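Local coordinates for CREG-like beta-barrel domain-containing protein (Agrobacterium tumefaciens, PDB 3DNH), which is of unknown function but has the split-barrel fold of the FMN-binding pyridoxamine 5'-phosphate oxidase relatives, so it may bind a flavin or a similar cofactor, at residues V35-S39 against T92-F96; L44-P49 against H79-T85; V110-I116 against L146-E152; L203-A207 against L232-W236. All coordinates share one frame. Numbering follows the deposited sequence.

Contact 1 (V35-S39 against T92-F96); sequences VLHTS and TLAPF
Residues 35-39 run off the C-terminal end of helix 28-38, with phi/psi of -62/-41 at Val35 and -99/123 at Ser39. Thr92 and Leu93 are extended in strand 88-93, and the chain then turns at an inverse gamma turn centred on Pro95 (-70/68). The CA atoms come nearest at Ser39 and Pro95, 5.4 Å apart.

Apolar packing centres on Leu93 (chi1 m, chi2 p). Its CB lies 4.0 Å from Val35 CG1 (chi1 t) and 3.8 Å from Ser39 CB, while its CD2 is 4.4 Å from Leu36 CD1. Val35 CG1 also makes van der Waals contacts with Leu93 O (3.4 Å) and Ala94 CA (4.1 Å).

The Ser39 hydroxyl bonds within its own segment: with chi1 at -55°, OG donates to Val35 O at 2.6 Å, and it rests 3.5 Å from Ala94 C. Leu107 of strand 106-115 also touches Val35 and Leu36, so a helix end packs on two neighbouring strands of the split barrel. With its hydroxyl bonded to Val35, Ser39 meets residues 93-95 by van der Waals packing, like its apolar neighbours.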
loop_
_atom_site.group_PDB
_atom_site.type_symbol
_atom_site.label_atom_id
_atom_site.label_comp_id
_atom_site.label_asym_id
_atom_site.label_seq_id
_atom_site.Cartn_x
_atom_site.Cartn_y
_atom_site.Cartn_z
ATOM N N VAL A 35 0.509 13.103 -6.308
ATOM C CA VAL A 35 0.596 11.844 -5.528
ATOM C C VAL A 35 1.642 11.975 -4.441
ATOM O O VAL A 35 1.477 11.461 -3.309
ATOM C CB VAL A 35 0.973 10.629 -6.430
ATOM C CG1 VAL A 35 1.142 9.358 -5.594
ATOM C CG2 VAL A 35 -0.103 10.408 -7.493
ATOM N N LEU A 36 2.759 12.606 -4.799
ATOM C CA LEU A 36 3.820 12.820 -3.855
ATOM C C LEU A 36 3.324 13.547 -2.601
ATOM O O LEU A 36 3.640 13.131 -1.459
ATOM C CB LEU A 36 4.967 13.595 -4.474
ATOM C CG LEU A 36 6.124 14.018 -3.566
ATOM C CD1 LEU A 36 6.978 12.862 -3.103
ATOM C CD2 LEU A 36 6.954 15.044 -4.384
ATOM N N HIS A 37 2.542 14.591 -2.812
ATOM C CA HIS A 37 2.168 15.457 -1.709
ATOM C C HIS A 37 0.937 15.013 -0.931
ATOM O O HIS A 37 0.674 15.523 0.175
ATOM C CB HIS A 37 2.020 16.898 -2.191
ATOM C CG HIS A 37 3.344 17.607 -2.393
ATOM N ND1 HIS A 37 3.903 18.424 -1.430
ATOM C CD2 HIS A 37 4.212 17.615 -3.437
ATOM C CE1 HIS A 37 5.074 18.885 -1.860
ATOM N NE2 HIS A 37 5.279 18.413 -3.079
ATOM N N THR A 38 0.156 14.124 -1.524
ATOM C CA THR A 38 -1.149 13.813 -0.973
ATOM C C THR A 38 -1.288 12.338 -0.609
ATOM O O THR A 38 -2.402 11.872 -0.321
ATOM C CB THR A 38 -2.326 14.260 -1.908
ATOM O OG1 THR A 38 -2.228 13.590 -3.185
ATOM C CG2 THR A 38 -2.333 15.788 -2.122
ATOM N N SER A 39 -0.192 11.602 -0.624
ATOM C CA SER A 39 -0.251 10.178 -0.188
ATOM C C SER A 39 0.227 9.997 1.254
ATOM O O SER A 39 1.350 10.381 1.573
ATOM C CB SER A 39 0.535 9.264 -1.166
ATOM O OG SER A 39 0.036 9.461 -2.504
ATOM N N THR A 92 6.405 3.044 -2.948
ATOM C CA THR A 92 5.308 3.349 -3.848
ATOM C C THR A 92 4.282 4.107 -3.056
ATOM O O THR A 92 3.810 3.650 -2.027
ATOM C CB THR A 92 4.713 2.125 -4.543
ATOM O OG1 THR A 92 5.751 1.505 -5.317
ATOM C CG2 THR A 92 3.508 2.517 -5.505
ATOM N N LEU A 93 3.983 5.298 -3.558
ATOM C CA LEU A 93 2.967 6.142 -3.007
ATOM C C LEU A 93 1.719 6.080 -3.871
ATOM O O LEU A 93 1.799 6.104 -5.109
ATOM C CB LEU A 93 3.506 7.554 -2.914
ATOM C CG LEU A 93 4.402 7.856 -1.716
ATOM C CD1 LEU A 93 5.702 7.056 -1.767
ATOM C CD2 LEU A 93 4.743 9.370 -1.750
ATOM N N ALA A 94 0.552 5.996 -3.229
ATOM C CA ALA A 94 -0.699 6.028 -3.976
ATOM C C ALA A 94 -1.815 6.609 -3.102
ATOM O O ALA A 94 -1.713 6.501 -1.871
ATOM C CB ALA A 94 -1.054 4.641 -4.460
ATOM N N PRO A 95 -2.861 7.235 -3.710
ATOM C CA PRO A 95 -4.063 7.591 -2.922
ATOM C C PRO A 95 -4.820 6.292 -2.556
ATOM O O PRO A 95 -5.908 6.043 -3.087
ATOM C CB PRO A 95 -4.893 8.450 -3.898
ATOM C CG PRO A 95 -4.491 7.948 -5.274
ATOM C CD PRO A 95 -3.005 7.651 -5.133
ATOM N N PHE A 96 -4.211 5.461 -1.698
ATOM C CA PHE A 96 -4.761 4.131 -1.390
ATOM C C PHE A 96 -6.171 4.154 -0.791
ATOM O O PHE A 96 -6.965 3.221 -1.008
ATOM C CB PHE A 96 -3.865 3.400 -0.413
ATOM C CG PHE A 96 -2.618 2.902 -1.007
ATOM C CD1 PHE A 96 -2.643 1.898 -1.946
ATOM C CD2 PHE A 96 -1.390 3.438 -0.617
ATOM C CE1 PHE A 96 -1.443 1.434 -2.496
ATOM C CE2 PHE A 96 -0.199 2.972 -1.145
ATOM C CZ PHE A 96 -0.218 1.977 -2.081
#

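Contact 2 (L44-P49 against H79-T85); sequences LATLDP and HARNMET
In this split-barrel fold, helix 78-85 packs against barrel strand 41-47. The axes of strand 44-47 and helix 79-85 approach to 7.3 Å at 53°, and CA pairs Thr46-His79 (6.0 Å), Asp48-Asn82 (5.7 Å) and Pro49-Thr85 (6.3 Å) set the register.

Leu44, extended at -131/126 and pointing toward the helix, places CD1 3.9 Å from His79 CD2 and 4.2 Å from CE of Met83, a selenomethionine. Thr46 (-140/166, chi1 -110°) also faces the helix, with OG1 3.4 Å from Met83 CG and CG2 3.8 Å from His79 CA; OG1 has no polar partner in the model. At Leu47 the carbonyl O is 3.2 Å from Asn82 CB and accepts from a water at 2.6 Å, which also donates to Thr85 OG1 (2.6 Å). Asp48 (chi1 t) makes a long salt bridge from OD2 to Arg81 NH2, 3.7 Å, and a second water joins its OD2 (2.7 Å) to Asn82 ND2 (3.0 Å). Thr12 of the second subunit hydrogen-bonds to both Asp48 and Arg81, tying this end to the dimer interface.

Pro49 lays CG over one guanidinium face of Arg81, 3.8 Å from NE, and CB 3.6 Å from Thr85 OG1. Asn82 OD1, 3.2 Å from Pro49 CD, accepts from Arg81 NE at 3.0 Å and from Arg81 NH2 at 2.9 Å.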
loop_
_atom_site.group_PDB
_atom_site.type_symbol
_atom_site.label_atom_id
_atom_site.label_comp_id
_atom_site.label_asym_id
_atom_site.label_seq_id
_atom_site.Cartn_x
_atom_site.Cartn_y
_atom_site.Cartn_z
ATOM N N LEU A 44 7.122 0.161 1.166
ATOM C CA LEU A 44 8.542 0.382 1.356
ATOM C C LEU A 44 9.175 -0.978 1.139
ATOM O O LEU A 44 8.789 -1.962 1.818
ATOM C CB LEU A 44 8.816 0.753 2.826
ATOM C CG LEU A 44 10.099 1.480 3.268
ATOM C CD1 LEU A 44 10.574 1.033 4.675
ATOM C CD2 LEU A 44 11.251 1.515 2.259
ATOM N N ALA A 45 10.147 -1.011 0.238
ATOM C CA ALA A 45 10.936 -2.190 -0.023
ATOM C C ALA A 45 12.396 -1.966 0.358
ATOM O O ALA A 45 12.997 -0.909 0.100
ATOM C CB ALA A 45 10.810 -2.621 -1.498
ATOM N N THR A 46 12.979 -3.032 0.886
ATOM C CA THR A 46 14.257 -3.026 1.531
ATOM C C THR A 46 14.902 -4.347 1.040
ATOM O O THR A 46 14.214 -5.207 0.460
ATOM C CB THR A 46 13.833 -2.942 3.014
ATOM O OG1 THR A 46 14.137 -1.677 3.631
ATOM C CG2 THR A 46 13.927 -4.151 3.831
ATOM N N LEU A 47 16.212 -4.502 1.225
ATOM C CA LEU A 47 16.893 -5.730 0.781
ATOM C C LEU A 47 17.389 -6.571 1.949
ATOM O O LEU A 47 18.015 -6.060 2.887
ATOM C CB LEU A 47 18.066 -5.416 -0.172
ATOM C CG LEU A 47 17.827 -4.725 -1.534
ATOM C CD1 LEU A 47 19.182 -4.340 -2.174
ATOM C CD2 LEU A 47 17.017 -5.604 -2.508
ATOM N N ASP A 48 17.132 -7.873 1.881
ATOM C CA ASP A 48 17.638 -8.768 2.882
ATOM C C ASP A 48 19.146 -8.967 2.698
ATOM O O ASP A 48 19.614 -9.264 1.593
ATOM C CB ASP A 48 16.890 -10.078 2.887
ATOM C CG ASP A 48 17.236 -10.926 4.089
ATOM O OD1 ASP A 48 18.314 -11.570 4.078
ATOM O OD2 ASP A 48 16.444 -10.927 5.058
ATOM N N PRO A 49 19.921 -8.771 3.784
ATOM C CA PRO A 49 21.391 -8.874 3.701
ATOM C C PRO A 49 21.986 -10.241 3.361
ATOM O O PRO A 49 23.136 -10.297 2.919
ATOM C CB PRO A 49 21.862 -8.411 5.074
ATOM C CG PRO A 49 20.710 -8.508 5.958
ATOM C CD PRO A 49 19.469 -8.374 5.127
ATOM N N HIS A 79 12.966 -4.222 8.479
ATOM C CA HIS A 79 13.319 -3.226 7.463
ATOM C C HIS A 79 14.387 -2.254 7.985
ATOM O O HIS A 79 15.323 -1.953 7.272
ATOM C CB HIS A 79 12.103 -2.489 6.879
ATOM C CG HIS A 79 11.157 -1.963 7.910
ATOM N ND1 HIS A 79 10.454 -2.786 8.769
ATOM C CD2 HIS A 79 10.763 -0.700 8.193
ATOM C CE1 HIS A 79 9.683 -2.048 9.551
ATOM N NE2 HIS A 79 9.853 -0.777 9.225
ATOM N N ALA A 80 14.252 -1.780 9.229
ATOM C CA ALA A 80 15.307 -0.963 9.867
ATOM C C ALA A 80 16.664 -1.642 9.761
ATOM O O ALA A 80 17.637 -1.011 9.299
ATOM C CB ALA A 80 14.983 -0.667 11.320
ATOM N N ARG A 81 16.724 -2.920 10.186
ATOM C CA ARG A 81 17.913 -3.742 10.076
ATOM C C ARG A 81 18.420 -3.751 8.643
ATOM O O ARG A 81 19.621 -3.518 8.412
ATOM C CB ARG A 81 17.634 -5.191 10.535
ATOM C CG ARG A 81 18.884 -6.108 10.827
ATOM C CD ARG A 81 19.458 -6.836 9.583
ATOM N NE ARG A 81 18.387 -7.409 8.741
ATOM C CZ ARG A 81 17.785 -8.566 8.970
ATOM N NH1 ARG A 81 18.150 -9.321 10.013
ATOM N NH2 ARG A 81 16.822 -8.980 8.155
ATOM N N ASN A 82 17.528 -4.061 7.696
ATOM C CA ASN A 82 17.935 -4.204 6.287
ATOM C C ASN A 82 18.596 -2.923 5.808
ATOM O O ASN A 82 19.697 -2.959 5.226
ATOM C CB ASN A 82 16.756 -4.584 5.376
ATOM C CG ASN A 82 16.264 -5.999 5.607
ATOM O OD1 ASN A 82 16.955 -6.798 6.220
ATOM N ND2 ASN A 82 15.043 -6.307 5.142
HETATM N N MSE A 83 17.945 -1.800 6.109
HETATM C CA MSE A 83 18.451 -0.476 5.774
HETATM C C MSE A 83 19.805 -0.114 6.423
HETATM O O MSE A 83 20.595 0.586 5.809
HETATM C CB MSE A 83 17.390 0.588 6.077
HETATM C CG MSE A 83 16.215 0.553 5.099
HETATM SE SE MSE A 83 14.918 2.000 5.349
HETATM C CE MSE A 83 14.058 1.406 7.044
ATOM N N GLU A 84 20.081 -0.613 7.635
ATOM C CA GLU A 84 21.446 -0.515 8.217
ATOM C C GLU A 84 22.453 -1.204 7.303
ATOM O O GLU A 84 23.494 -0.648 6.981
ATOM C CB GLU A 84 21.561 -1.184 9.601
ATOM C CG GLU A 84 21.225 -0.343 10.825
ATOM C CD GLU A 84 21.674 1.135 10.736
ATOM O OE1 GLU A 84 22.731 1.486 11.314
ATOM O OE2 GLU A 84 20.941 1.954 10.105
ATOM N N THR A 85 22.126 -2.425 6.901
ATOM C CA THR A 85 23.014 -3.251 6.082
ATOM C C THR A 85 23.201 -2.729 4.633
ATOM O O THR A 85 24.299 -2.834 4.094
ATOM C CB THR A 85 22.576 -4.742 6.102
ATOM O OG1 THR A 85 21.254 -4.884 5.574
ATOM C CG2 THR A 85 22.589 -5.301 7.536
HETATM O O HOH W 1 20.495 -5.450 3.204
HETATM O O HOH W 2 14.443 -9.194 5.625
#

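Contact 3 (V110-I116 against L146-E152)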
loop_
_atom_site.group_PDB
_atom_site.type_symbol
_atom_site.label_atom_id
_atom_site.label_comp_id
_atom_site.label_asym_id
_atom_site.label_seq_id
_atom_site.Cartn_x
_atom_site.Cartn_y
_atom_site.Cartn_z
ATOM N N VAL A 110 12.674 5.279 -6.381
ATOM C CA VAL A 110 13.779 4.401 -6.051
ATOM C C VAL A 110 14.972 5.242 -5.620
ATOM O O VAL A 110 15.293 6.213 -6.279
ATOM C CB VAL A 110 14.106 3.482 -7.242
ATOM C CG1 VAL A 110 15.326 2.615 -6.953
ATOM C CG2 VAL A 110 12.876 2.652 -7.610
ATOM N N GLY A 111 15.636 4.871 -4.523
ATOM C CA GLY A 111 16.846 5.606 -4.101
ATOM C C GLY A 111 17.481 5.077 -2.836
ATOM O O GLY A 111 17.502 3.865 -2.615
ATOM N N ARG A 112 18.026 5.978 -2.014
ATOM C CA ARG A 112 18.668 5.577 -0.747
ATOM C C ARG A 112 17.960 6.137 0.475
ATOM O O ARG A 112 17.416 7.235 0.439
ATOM C CB ARG A 112 20.169 5.904 -0.736
ATOM C CG ARG A 112 20.967 5.017 -1.682
ATOM C CD ARG A 112 22.394 5.481 -1.897
ATOM N NE ARG A 112 23.008 4.577 -2.869
ATOM C CZ ARG A 112 23.515 3.374 -2.587
ATOM N NH1 ARG A 112 23.993 2.624 -3.576
ATOM N NH2 ARG A 112 23.555 2.916 -1.333
ATOM N N ALA A 113 17.899 5.318 1.530
ATOM C CA ALA A 113 17.378 5.726 2.818
ATOM C C ALA A 113 18.516 6.353 3.597
ATOM O O ALA A 113 19.392 5.628 4.123
ATOM C CB ALA A 113 16.862 4.521 3.557
ATOM N N ASP A 114 18.507 7.685 3.675
ATOM C CA ASP A 114 19.489 8.437 4.408
ATOM C C ASP A 114 18.937 8.706 5.804
ATOM O O ASP A 114 17.877 9.313 5.973
ATOM C CB ASP A 114 19.749 9.788 3.727
ATOM C CG ASP A 114 20.595 9.680 2.473
ATOM O OD1 ASP A 114 21.482 8.808 2.407
ATOM O OD2 ASP A 114 20.394 10.488 1.533
ATOM N N ARG A 115 19.693 8.323 6.811
ATOM C CA ARG A 115 19.314 8.636 8.168
ATOM C C ARG A 115 19.355 10.154 8.445
ATOM O O ARG A 115 20.349 10.836 8.160
ATOM C CB ARG A 115 20.223 7.855 9.103
ATOM C CG ARG A 115 19.609 7.621 10.429
ATOM C CD ARG A 115 18.829 6.321 10.517
ATOM N NE ARG A 115 18.852 6.034 11.938
ATOM C CZ ARG A 115 19.752 5.262 12.532
ATOM N NH1 ARG A 115 20.660 4.619 11.818
ATOM N NH2 ARG A 115 19.721 5.114 13.843
ATOM N N ILE A 116 18.241 10.689 8.940
ATOM C CA ILE A 116 18.184 12.079 9.339
ATOM C C ILE A 116 19.045 12.277 10.609
ATOM O O ILE A 116 18.847 11.567 11.598
ATOM C CB ILE A 116 16.722 12.523 9.545
ATOM C CG1 ILE A 116 15.985 12.567 8.181
ATOM C CG2 ILE A 116 16.644 13.889 10.241
ATOM C CD1 ILE A 116 14.533 12.966 8.257
ATOM N N LEU A 146 14.696 7.696 12.070
ATOM C CA LEU A 146 14.134 8.664 11.144
ATOM C C LEU A 146 14.969 8.700 9.851
ATOM O O LEU A 146 16.186 8.831 9.907
ATOM C CB LEU A 146 14.212 9.998 11.835
ATOM C CG LEU A 146 13.187 11.084 11.615
ATOM C CD1 LEU A 146 11.949 10.607 10.864
ATOM C CD2 LEU A 146 12.866 11.619 13.020
ATOM N N TYR A 147 14.319 8.614 8.694
ATOM C CA TYR A 147 15.050 8.516 7.404
ATOM C C TYR A 147 14.452 9.445 6.375
ATOM O O TYR A 147 13.273 9.615 6.372
ATOM C CB TYR A 147 14.870 7.134 6.820
ATOM C CG TYR A 147 15.209 5.985 7.720
ATOM C CD1 TYR A 147 16.437 5.325 7.609
ATOM C CD2 TYR A 147 14.261 5.494 8.618
ATOM C CE1 TYR A 147 16.733 4.217 8.418
ATOM C CE2 TYR A 147 14.541 4.449 9.414
ATOM C CZ TYR A 147 15.773 3.801 9.314
ATOM O OH TYR A 147 15.992 2.739 10.120
ATOM N N ARG A 148 15.247 10.003 5.461
ATOM C CA ARG A 148 14.618 10.596 4.277
ATOM C C ARG A 148 15.056 9.867 3.012
ATOM O O ARG A 148 16.153 9.267 2.946
ATOM C CB ARG A 148 14.787 12.146 4.202
ATOM C CG ARG A 148 16.201 12.591 4.199
ATOM C CD ARG A 148 16.372 14.090 3.872
ATOM N NE ARG A 148 15.915 14.972 4.930
ATOM C CZ ARG A 148 16.677 15.431 5.930
ATOM N NH1 ARG A 148 17.957 15.087 6.056
ATOM N NH2 ARG A 148 16.143 16.226 6.837
ATOM N N LEU A 149 14.159 9.869 2.039
ATOM C CA LEU A 149 14.422 9.233 0.773
ATOM C C LEU A 149 15.311 10.155 -0.039
ATOM O O LEU A 149 14.973 11.329 -0.243
ATOM C CB LEU A 149 13.108 8.927 0.026
ATOM C CG LEU A 149 13.299 8.357 -1.384
ATOM C CD1 LEU A 149 14.058 7.041 -1.395
ATOM C CD2 LEU A 149 11.937 8.216 -2.058
ATOM N N ARG A 150 16.453 9.626 -0.474
ATOM C CA ARG A 150 17.231 10.270 -1.509
ATOM C C ARG A 150 16.791 9.662 -2.834
ATOM O O ARG A 150 17.180 8.549 -3.150
ATOM C CB ARG A 150 18.718 9.998 -1.303
ATOM C CG ARG A 150 19.592 10.955 -2.069
ATOM C CD ARG A 150 21.060 10.561 -2.127
ATOM N NE ARG A 150 21.555 9.825 -0.961
ATOM C CZ ARG A 150 22.682 9.115 -0.955
ATOM N NH1 ARG A 150 23.427 9.049 -2.040
ATOM N NH2 ARG A 150 23.081 8.466 0.133
ATOM N N THR A 151 15.974 10.378 -3.598
ATOM C CA THR A 151 15.348 9.798 -4.799
ATOM C C THR A 151 16.372 9.766 -5.929
ATOM O O THR A 151 17.011 10.800 -6.221
ATOM C CB THR A 151 14.107 10.608 -5.233
ATOM O OG1 THR A 151 13.082 10.475 -4.226
ATOM C CG2 THR A 151 13.547 10.088 -6.558
ATOM N N GLU A 152 16.523 8.596 -6.566
ATOM C CA GLU A 152 17.435 8.454 -7.678
ATOM C C GLU A 152 16.720 8.091 -8.976
ATOM O O GLU A 152 17.277 8.239 -10.057
ATOM C CB GLU A 152 18.526 7.411 -7.364
ATOM C CG GLU A 152 19.343 7.757 -6.155
ATOM C CD GLU A 152 20.402 6.745 -5.869
ATOM O OE1 GLU A 152 20.100 5.693 -5.282
ATOM O OE2 GLU A 152 21.558 7.012 -6.213
HETATM O O HOH W 3 23.594 5.474 -5.035
#
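Six backbone hydrogen bonds join these antiparallel strands, whose short-segment axes approach to 4.4 Å at 152°. Arg112 and Arg150 form one hydrogen-bonded pair (Arg112 N to Arg150 O, 2.9 Å; Arg150 N to Arg112 O, 2.7 Å), Asp114 and Arg148 the next (Asp114 N to Arg148 O, 2.9 Å; Arg148 N to Asp114 O, 2.8 Å). Glu152 N to Val110 O (2.7 Å) and Ile116 N to Leu146 O (2.9 Å) extend the pairing. Gly111 CA makes a CA-H...O contact with Arg150 O, 3.1 Å; a CB there would clash with that oxygen.

On the face bearing Arg112, Asp114, Arg148 and Arg150, both carboxylate oxygens of Asp114 are satisfied by one guanidinium: Arg150 NH2 to OD1 and Arg150 NE to OD2, each 2.8 Å. Arg112 NE has a long salt bridge to Glu152 OE1 (3.9 Å) and donates to a water (2.4 Å) that donates to Glu152 OE2 (2.8 Å); Tyr53 of the second subunit hydrogen-bonds to OE1. Ile116 CG1 lies over one face of the Arg148 guanidinium, 3.7 Å from CZ; Arg148 finds its carboxylates in Glu64 and Glu120.

On the other face Arg115 pairs with Glu84, while Ala113 CB meets Tyr147 CD1 at 4.2 Å and Met83 of helix 78-85 packs on both. The two strands form part of the wall of the split barrel, as in the FMN-binding clan.

Contact 4 (L203-A207 against L232-W236); sequences LAVLA and LARLW
Leu235 overlaps the last turn of helix 199-206: with chi1 t and chi2 p, its CD2 lies 3.7 Å from Leu203 CD2 (chi1 m, chi2 t), and its CD1 lies 3.7 Å from Leu206 CB and 3.8 Å from Ala207 N. The helical turn is closed by Ala207 N to Leu203 O, 2.9 Å, while 232-236 is extended, with phi/psi of -136/154 at Ala233. Register follows from the CA pairs Ala204-Ala233 (5.8 Å) and Ala207-Leu235 (4.5 Å).

Small side chains permit this closeness. Ala233 CB touches Ala204 CB at 4.2 Å and Ala207 CB at 4.0 Å, and Ala207 CB reaches Arg234 O at 3.5 Å. Two waters bridge the backbones: one donates to Ala207 O (3.2 Å) and accepts from Arg234 N (3.1 Å); the other donates to Ala207 O (2.7 Å) and Arg234 O (3.1 Å).

This is helix-on-sheet packing at an outermost strand of the three-stranded antiparallel sheet. Helix 244-254 adds Leu251 against Leu203 and Leu254 against Leu206 and Leu235, while Arg234 packs on helix 28-38.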
loop_
_atom_site.group_PDB
_atom_site.type_symbol
_atom_site.label_atom_id
_atom_site.label_comp_id
_atom_site.label_asym_id
_atom_site.label_seq_id
_atom_site.Cartn_x
_atom_site.Cartn_y
_atom_site.Cartn_z
ATOM N N LEU A 203 -9.307 26.153 1.937
ATOM C CA LEU A 203 -8.170 25.888 1.022
ATOM C C LEU A 203 -8.168 24.442 0.558
ATOM O O LEU A 203 -7.902 24.178 -0.619
ATOM C CB LEU A 203 -6.812 26.208 1.682
ATOM C CG LEU A 203 -6.613 27.636 2.194
ATOM C CD1 LEU A 203 -5.312 27.732 2.983
ATOM C CD2 LEU A 203 -6.598 28.636 1.006
ATOM N N ALA A 204 -8.484 23.516 1.473
ATOM C CA ALA A 204 -8.537 22.109 1.110
ATOM C C ALA A 204 -9.661 21.841 0.093
ATOM O O ALA A 204 -9.474 21.077 -0.863
ATOM C CB ALA A 204 -8.683 21.257 2.321
ATOM N N VAL A 205 -10.808 22.493 0.281
ATOM C CA VAL A 205 -11.910 22.363 -0.684
ATOM C C VAL A 205 -11.515 22.922 -2.060
ATOM O O VAL A 205 -11.758 22.264 -3.050
ATOM C CB VAL A 205 -13.291 22.873 -0.140
ATOM C CG1 VAL A 205 -13.614 22.251 1.227
ATOM C CG2 VAL A 205 -13.326 24.365 -0.049
ATOM N N LEU A 206 -10.864 24.096 -2.105
ATOM C CA LEU A 206 -10.234 24.631 -3.348
ATOM C C LEU A 206 -9.287 23.636 -4.016
ATOM O O LEU A 206 -9.177 23.585 -5.240
ATOM C CB LEU A 206 -9.417 25.901 -3.067
ATOM C CG LEU A 206 -9.888 27.355 -3.198
ATOM C CD1 LEU A 206 -10.157 27.970 -1.887
ATOM C CD2 LEU A 206 -8.756 28.143 -3.885
ATOM N N ALA A 207 -8.561 22.887 -3.188
ATOM C CA ALA A 207 -7.637 21.866 -3.645
ATOM C C ALA A 207 -8.323 20.613 -4.228
ATOM O O ALA A 207 -7.644 19.747 -4.807
ATOM C CB ALA A 207 -6.735 21.491 -2.498
ATOM N N LEU A 232 -5.374 14.039 2.869
ATOM C CA LEU A 232 -4.329 15.032 2.590
ATOM C C LEU A 232 -4.755 15.787 1.334
ATOM O O LEU A 232 -5.376 15.182 0.426
ATOM C CB LEU A 232 -2.942 14.367 2.347
ATOM C CG LEU A 232 -2.318 13.501 3.452
ATOM C CD1 LEU A 232 -1.049 12.810 2.946
ATOM C CD2 LEU A 232 -2.045 14.299 4.742
ATOM N N ALA A 233 -4.392 17.069 1.275
ATOM C CA ALA A 233 -4.654 17.920 0.110
ATOM C C ALA A 233 -3.424 18.758 -0.234
ATOM O O ALA A 233 -2.539 19.013 0.642
ATOM C CB ALA A 233 -5.872 18.845 0.364
ATOM N N ARG A 234 -3.332 19.126 -1.515
ATOM C CA ARG A 234 -2.354 20.110 -1.967
ATOM C C ARG A 234 -3.034 21.136 -2.868
ATOM O O ARG A 234 -3.598 20.785 -3.912
ATOM C CB ARG A 234 -1.145 19.477 -2.698
ATOM C CG ARG A 234 -0.143 20.580 -3.066
ATOM C CD ARG A 234 1.113 20.073 -3.605
ATOM N NE ARG A 234 2.063 21.108 -4.028
ATOM C CZ ARG A 234 2.818 21.899 -3.248
ATOM N NH1 ARG A 234 2.742 21.873 -1.906
ATOM N NH2 ARG A 234 3.685 22.735 -3.851
ATOM N N LEU A 235 -2.961 22.398 -2.470
ATOM C CA LEU A 235 -3.490 23.517 -3.302
ATOM C C LEU A 235 -2.334 24.096 -4.104
ATOM O O LEU A 235 -1.385 24.578 -3.511
ATOM C CB LEU A 235 -4.130 24.610 -2.431
ATOM C CG LEU A 235 -4.822 25.837 -3.104
ATOM C CD1 LEU A 235 -5.886 25.422 -4.057
ATOM C CD2 LEU A 235 -5.425 26.789 -2.035
ATOM N N TRP A 236 -2.416 24.061 -5.444
ATOM C CA TRP A 236 -1.374 24.638 -6.276
ATOM C C TRP A 236 -1.606 26.090 -6.585
ATOM O O TRP A 236 -2.722 26.485 -6.960
ATOM C CB TRP A 236 -1.222 23.860 -7.581
ATOM C CG TRP A 236 -0.812 22.420 -7.324
ATOM C CD1 TRP A 236 -1.650 21.356 -7.037
ATOM C CD2 TRP A 236 0.518 21.894 -7.314
ATOM N NE1 TRP A 236 -0.925 20.194 -6.894
ATOM C CE2 TRP A 236 0.410 20.489 -7.040
ATOM C CE3 TRP A 236 1.792 22.455 -7.521
ATOM C CZ2 TRP A 236 1.537 19.645 -6.961
ATOM C CZ3 TRP A 236 2.939 21.594 -7.449
ATOM C CH2 TRP A 236 2.792 20.221 -7.171
HETATM O O HOH W 4 -5.581 17.798 -3.254
HETATM O O HOH W 5 -5.599 20.619 -6.277
#

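How the contacts relate
Contacts 1, 2 and 3 all involve strands of the same six-stranded barrel and touch the second subunit; contact 4 lies in the C-terminal part, and no other chain touches its segments. Contact 1, its centre about 8 Å from that of the chain, is buried and apolar across its segments. Contact 2, about 21 Å out, changes from apolar to polar as its strand ends. Contact 3, partly buried with one charged face, alone pairs strand with strand; contact 4 is mostly buried, with Leu206 exposed at its edge. Met83 of contact 2 packs on Ala113 and Tyr147 of contact 3, and Glu84 OE2 bridges Arg115 NH1 (3.2 Å). His37 and Thr38 of contact 1 pack on Arg234 of contact 4.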